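Local coordinates for protein Cbs-cp12 (Microcystis aeruginosa PCC 7806, PDB 5NMU) that probably takes part in redox regulation of cyanobacterial photosynthesis, as a hexameric fusion of a pair of CBS domains with a CP12 domain, at residues D48-V62 and M72-V84. Sequence-based numbering, arbitrary orientation.
Sequences DPYGIVTETDIVYKV and MRVYEIMAKPCVV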
loop_
_atom_site.group_PDB
_atom_site.type_symbol
_atom_site.label_atom_id
_atom_site.label_comp_id
_atom_site.label_asym_id
_atom_site.label_seq_id
_atom_site.Cartn_x
_atom_site.Cartn_y
_atom_site.Cartn_z
ATOM N N ASP A 48 10.499 -2.210 28.412
ATOM C CA ASP A 48 9.881 -1.250 27.487
ATOM C C ASP A 48 10.601 -1.321 26.136
ATOM O O ASP A 48 11.835 -1.221 26.077
ATOM C CB ASP A 48 10.023 0.147 28.084
ATOM C CG ASP A 48 9.094 1.160 27.474
ATOM O OD1 ASP A 48 7.989 0.772 27.137
ATOM O OD2 ASP A 48 9.463 2.365 27.364
ATOM N N PRO A 49 9.850 -1.476 25.037
ATOM C CA PRO A 49 10.561 -1.613 23.749
ATOM C C PRO A 49 11.292 -0.347 23.312
ATOM O O PRO A 49 11.010 0.710 23.806
ATOM C CB PRO A 49 9.452 -1.938 22.777
ATOM C CG PRO A 49 8.232 -1.285 23.395
ATOM C CD PRO A 49 8.395 -1.555 24.850
ATOM N N TYR A 50 12.261 -0.514 22.418
ATOM C CA TYR A 50 12.865 0.589 21.709
ATOM C C TYR A 50 11.885 1.196 20.719
ATOM O O TYR A 50 10.960 0.557 20.277
ATOM C CB TYR A 50 14.166 0.171 20.981
ATOM C CG TYR A 50 15.320 -0.002 21.942
ATOM C CD1 TYR A 50 15.533 -1.221 22.582
ATOM C CD2 TYR A 50 16.150 1.054 22.239
ATOM C CE1 TYR A 50 16.580 -1.390 23.469
ATOM C CE2 TYR A 50 17.179 0.919 23.161
ATOM C CZ TYR A 50 17.398 -0.312 23.762
ATOM O OH TYR A 50 18.422 -0.446 24.634
ATOM N N GLY A 51 12.107 2.456 20.407
ATOM C CA GLY A 51 11.323 3.132 19.382
ATOM C C GLY A 51 12.282 3.888 18.512
ATOM O O GLY A 51 13.474 3.941 18.822
ATOM N N ILE A 52 11.770 4.436 17.426
ATOM C CA ILE A 52 12.560 5.205 16.488
ATOM C C ILE A 52 11.684 6.324 15.911
ATOM O O ILE A 52 10.493 6.141 15.674
ATOM C CB ILE A 52 13.172 4.318 15.356
ATOM C CG1 ILE A 52 14.212 5.127 14.511
ATOM C CG2 ILE A 52 12.069 3.724 14.464
ATOM C CD1 ILE A 52 15.107 4.234 13.676
ATOM N N VAL A 53 12.315 7.473 15.700
ATOM C CA VAL A 53 11.752 8.591 14.960
ATOM C C VAL A 53 12.783 8.994 13.889
ATOM O O VAL A 53 14.016 9.087 14.176
ATOM C CB VAL A 53 11.311 9.736 15.907
ATOM C CG1 VAL A 53 12.426 10.323 16.726
ATOM C CG2 VAL A 53 10.646 10.825 15.107
ATOM N N THR A 54 12.281 9.141 12.665
ATOM C CA THR A 54 13.117 9.344 11.477
ATOM C C THR A 54 12.852 10.644 10.823
ATOM O O THR A 54 11.807 11.270 11.076
ATOM C CB THR A 54 12.866 8.293 10.390
ATOM O OG1 THR A 54 11.574 8.480 9.782
ATOM C CG2 THR A 54 13.005 6.872 10.974
ATOM N N GLU A 55 13.784 11.048 9.965
ATOM C CA GLU A 55 13.573 12.215 9.092
ATOM C C GLU A 55 12.243 12.215 8.334
ATOM O O GLU A 55 11.632 13.281 8.147
ATOM C CB GLU A 55 14.733 12.392 8.118
ATOM C CG GLU A 55 14.931 11.229 7.144
ATOM C CD GLU A 55 16.064 11.468 6.181
ATOM O OE1 GLU A 55 16.699 12.497 6.317
ATOM O OE2 GLU A 55 16.336 10.605 5.293
ATOM N N THR A 56 11.842 11.040 7.861
ATOM C CA THR A 56 10.651 10.845 7.068
ATOM C C THR A 56 9.438 11.005 7.975
ATOM O O THR A 56 8.450 11.608 7.535
ATOM C CB THR A 56 10.705 9.456 6.311
ATOM O OG1 THR A 56 11.862 9.408 5.442
ATOM C CG2 THR A 56 9.586 9.268 5.456
ATOM N N ASP A 57 9.494 10.554 9.238
ATOM C CA ASP A 57 8.374 10.810 10.150
ATOM C C ASP A 57 8.163 12.328 10.307
ATOM O O ASP A 57 7.010 12.816 10.332
ATOM C CB ASP A 57 8.596 10.237 11.579
ATOM C CG ASP A 57 8.722 8.700 11.612
ATOM O OD1 ASP A 57 7.884 8.049 10.955
ATOM O OD2 ASP A 57 9.629 8.165 12.302
ATOM N N ILE A 58 9.282 13.022 10.532
ATOM C CA ILE A 58 9.257 14.424 10.794
ATOM C C ILE A 58 8.728 15.226 9.581
ATOM O O ILE A 58 7.822 16.013 9.722
ATOM C CB ILE A 58 10.599 14.942 11.311
ATOM C CG1 ILE A 58 10.851 14.362 12.706
ATOM C CG2 ILE A 58 10.581 16.465 11.419
ATOM C CD1 ILE A 58 12.286 14.437 13.160
ATOM N N VAL A 59 9.278 14.966 8.407
ATOM C CA VAL A 59 8.845 15.634 7.193
ATOM C C VAL A 59 7.401 15.293 6.791
ATOM O O VAL A 59 6.604 16.215 6.431
ATOM C CB VAL A 59 9.846 15.309 6.059
ATOM C CG1 VAL A 59 9.339 15.835 4.723
ATOM C CG2 VAL A 59 11.211 15.878 6.402
ATOM N N TYR A 60 7.044 13.984 6.822
ATOM C CA TYR A 60 5.687 13.576 6.427
ATOM C C TYR A 60 4.621 13.968 7.425
ATOM O O TYR A 60 3.549 14.353 7.019
ATOM C CB TYR A 60 5.558 12.077 6.215
ATOM C CG TYR A 60 6.217 11.526 4.973
ATOM C CD1 TYR A 60 7.139 12.264 4.188
ATOM C CD2 TYR A 60 5.964 10.235 4.604
ATOM C CE1 TYR A 60 7.764 11.710 3.065
ATOM C CE2 TYR A 60 6.531 9.689 3.462
ATOM C CZ TYR A 60 7.454 10.408 2.711
ATOM O OH TYR A 60 7.993 9.745 1.637
ATOM N N LYS A 61 4.890 13.848 8.715
ATOM C CA LYS A 61 3.825 13.986 9.728
ATOM C C LYS A 61 3.750 15.360 10.359
ATOM O O LYS A 61 2.719 15.699 10.927
ATOM C CB LYS A 61 4.008 12.939 10.809
ATOM C CG LYS A 61 4.019 11.529 10.206
ATOM C CD LYS A 61 4.227 10.460 11.278
ATOM C CE LYS A 61 4.164 9.089 10.669
ATOM N NZ LYS A 61 4.819 8.221 11.638
ATOM N N VAL A 62 4.833 16.134 10.278
ATOM C CA VAL A 62 4.922 17.400 10.952
ATOM C C VAL A 62 4.975 18.449 9.848
ATOM O O VAL A 62 3.957 19.159 9.640
ATOM C CB VAL A 62 6.111 17.473 11.946
ATOM C CG1 VAL A 62 6.037 18.762 12.742
ATOM C CG2 VAL A 62 6.105 16.271 12.890
ATOM N N MET A 72 4.160 19.776 19.306
ATOM C CA MET A 72 4.099 18.290 19.073
ATOM C C MET A 72 5.212 17.483 19.791
ATOM O O MET A 72 6.369 17.922 19.878
ATOM C CB MET A 72 4.158 17.977 17.578
ATOM C CG MET A 72 2.866 18.198 16.816
ATOM S SD MET A 72 2.862 17.263 15.263
ATOM C CE MET A 72 2.319 15.622 15.698
ATOM N N ARG A 73 4.872 16.275 20.256
ATOM C CA ARG A 73 5.828 15.427 20.967
ATOM C C ARG A 73 6.246 14.236 20.109
ATOM O O ARG A 73 5.541 13.848 19.196
ATOM C CB ARG A 73 5.213 14.923 22.262
ATOM C CG ARG A 73 4.793 16.032 23.226
ATOM C CD ARG A 73 5.976 16.747 23.841
ATOM N NE ARG A 73 5.543 17.781 24.786
ATOM C CZ ARG A 73 6.340 18.445 25.617
ATOM N NH1 ARG A 73 7.659 18.224 25.666
ATOM N NH2 ARG A 73 5.805 19.336 26.424
ATOM N N VAL A 74 7.404 13.674 20.428
ATOM C CA VAL A 74 7.978 12.560 19.694
ATOM C C VAL A 74 7.048 11.360 19.732
ATOM O O VAL A 74 6.838 10.716 18.711
ATOM C CB VAL A 74 9.377 12.185 20.221
ATOM C CG1 VAL A 74 9.868 10.844 19.663
ATOM C CG2 VAL A 74 10.360 13.275 19.836
ATOM N N TYR A 75 6.424 11.104 20.880
ATOM C CA TYR A 75 5.504 9.979 20.962
ATOM C C TYR A 75 4.384 10.021 19.934
ATOM O O TYR A 75 3.886 8.943 19.549
ATOM C CB TYR A 75 4.938 9.812 22.365
ATOM C CG TYR A 75 3.994 10.882 22.857
ATOM C CD1 TYR A 75 2.641 10.857 22.508
ATOM C CD2 TYR A 75 4.435 11.878 23.748
ATOM C CE1 TYR A 75 1.754 11.782 23.014
ATOM C CE2 TYR A 75 3.543 12.839 24.244
ATOM C CZ TYR A 75 2.232 12.773 23.844
ATOM O OH TYR A 75 1.369 13.647 24.318
ATOM N N GLU A 76 3.998 11.224 19.487
ATOM C CA GLU A 76 2.935 11.322 18.500
ATOM C C GLU A 76 3.385 10.893 17.109
ATOM O O GLU A 76 2.545 10.587 16.309
ATOM C CB GLU A 76 2.349 12.734 18.419
ATOM C CG GLU A 76 1.823 13.306 19.739
ATOM C CD GLU A 76 1.490 14.778 19.595
ATOM O OE1 GLU A 76 0.527 15.107 18.875
ATOM O OE2 GLU A 76 2.226 15.604 20.143
ATOM N N ILE A 77 4.688 10.890 16.801
ATOM C CA ILE A 77 5.163 10.536 15.455
ATOM C C ILE A 77 6.044 9.268 15.368
ATOM O O ILE A 77 6.185 8.694 14.281
ATOM C CB ILE A 77 5.846 11.728 14.740
ATOM C CG1 ILE A 77 7.028 12.258 15.497
ATOM C CG2 ILE A 77 4.842 12.871 14.564
ATOM C CD1 ILE A 77 7.907 13.185 14.671
ATOM N N MET A 78 6.609 8.837 16.500
ATOM C CA MET A 78 7.538 7.730 16.524
ATOM C C MET A 78 6.893 6.417 16.157
ATOM O O MET A 78 5.667 6.284 16.202
ATOM C CB MET A 78 8.150 7.588 17.910
ATOM C CG MET A 78 7.245 6.985 18.971
ATOM S SD MET A 78 7.971 7.208 20.593
ATOM C CE MET A 78 6.645 6.566 21.639
ATOM N N ALA A 79 7.759 5.440 15.897
ATOM C CA ALA A 79 7.382 4.054 15.768
ATOM C C ALA A 79 7.843 3.308 16.997
ATOM O O ALA A 79 9.003 3.219 17.251
ATOM C CB ALA A 79 8.012 3.453 14.517
ATOM N N LYS A 80 6.929 2.797 17.793
ATOM C CA LYS A 80 7.314 2.154 19.030
ATOM C C LYS A 80 6.247 1.146 19.289
ATOM O O LYS A 80 5.100 1.542 19.322
ATOM C CB LYS A 80 7.387 3.113 20.198
ATOM C CG LYS A 80 7.835 2.445 21.499
ATOM C CD LYS A 80 7.993 3.433 22.658
ATOM C CE LYS A 80 8.230 2.730 23.990
ATOM N NZ LYS A 80 8.964 3.641 24.908
ATOM N N PRO A 81 6.589 -0.131 19.456
ATOM C CA PRO A 81 7.920 -0.684 19.132
ATOM C C PRO A 81 8.299 -0.548 17.663
ATOM O O PRO A 81 7.446 -0.391 16.813
ATOM C CB PRO A 81 7.772 -2.198 19.414
ATOM C CG PRO A 81 6.299 -2.445 19.578
ATOM C CD PRO A 81 5.538 -1.165 19.423
ATOM N N CYS A 82 9.576 -0.655 17.380
ATOM C CA CYS A 82 10.068 -0.558 16.018
ATOM C C CYS A 82 10.753 -1.851 15.622
ATOM O O CYS A 82 11.008 -2.686 16.466
ATOM C CB CYS A 82 10.975 0.649 15.906
ATOM S SG CYS A 82 12.456 0.467 16.852
ATOM N N VAL A 83 10.978 -2.040 14.333
ATOM C CA VAL A 83 11.769 -3.145 13.804
ATOM C C VAL A 83 13.163 -2.897 14.258
ATOM O O VAL A 83 13.665 -1.769 14.126
ATOM C CB VAL A 83 11.757 -3.158 12.260
ATOM C CG1 VAL A 83 12.744 -4.139 11.676
ATOM C CG2 VAL A 83 10.358 -3.453 11.738
ATOM N N VAL A 84 13.816 -3.955 14.738
ATOM C CA VAL A 84 15.178 -3.913 15.251
ATOM C C VAL A 84 16.056 -4.939 14.484
ATOM O O VAL A 84 15.554 -5.901 13.898
ATOM C CB VAL A 84 15.236 -4.171 16.783
ATOM C CG1 VAL A 84 14.133 -3.410 17.525
ATOM C CG2 VAL A 84 15.187 -5.656 17.119
HETATM O O HOH W 1 11.458 3.306 23.680
HETATM O O HOH W 2 6.292 6.273 12.890
#
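Ile-52 and Ala-79 form one antiparallel hydrogen-bonded bridge, Ala-79 N reaching Ile-52 O at 2.8 Å (N-H...O 177°) and Ile-52 N reaching Ala-79 O at 3.0 Å, which fastens the 72-84 loop, leading into the second CBS motif, to strand 51-54 of the first. Toward the helix, Ile-77 sends CG1 between its own backbone N and carbonyl carbon (chi1 59°), which sets CD1 against Val-53 CG2 (3.6 Å) and Ile-58 CG1, while its CG2 lies by Lys-61 CB; Val-24 of helix 24-34 adjoins this cluster. The extended Lys-61 chain runs obliquely past Ile-77, its NZ hydrogen-bonding Ile-77 O (3.0 Å) and making a salt bridge, from above the carboxylate plane, to Asp-57 OD1 (3.1 Å). Asp-57 also closes a capping box with Thr-54. At the other end, Lys-80 NZ makes a salt bridge to Asp-48 OD2 (2.8 Å), meeting it from above the carboxylate plane; OD2 also accepts from Arg-44 N, and a water joins NZ to Pro-49 O. With an alanine in place of Asp-48, the Lys-80 ammonium would probably lose this salt bridge, with the Arg-44 guanidinium close by, and Arg-44 N its acceptor. Polar bonds thus hold both ends, with the bridge and Ile-77 packing between.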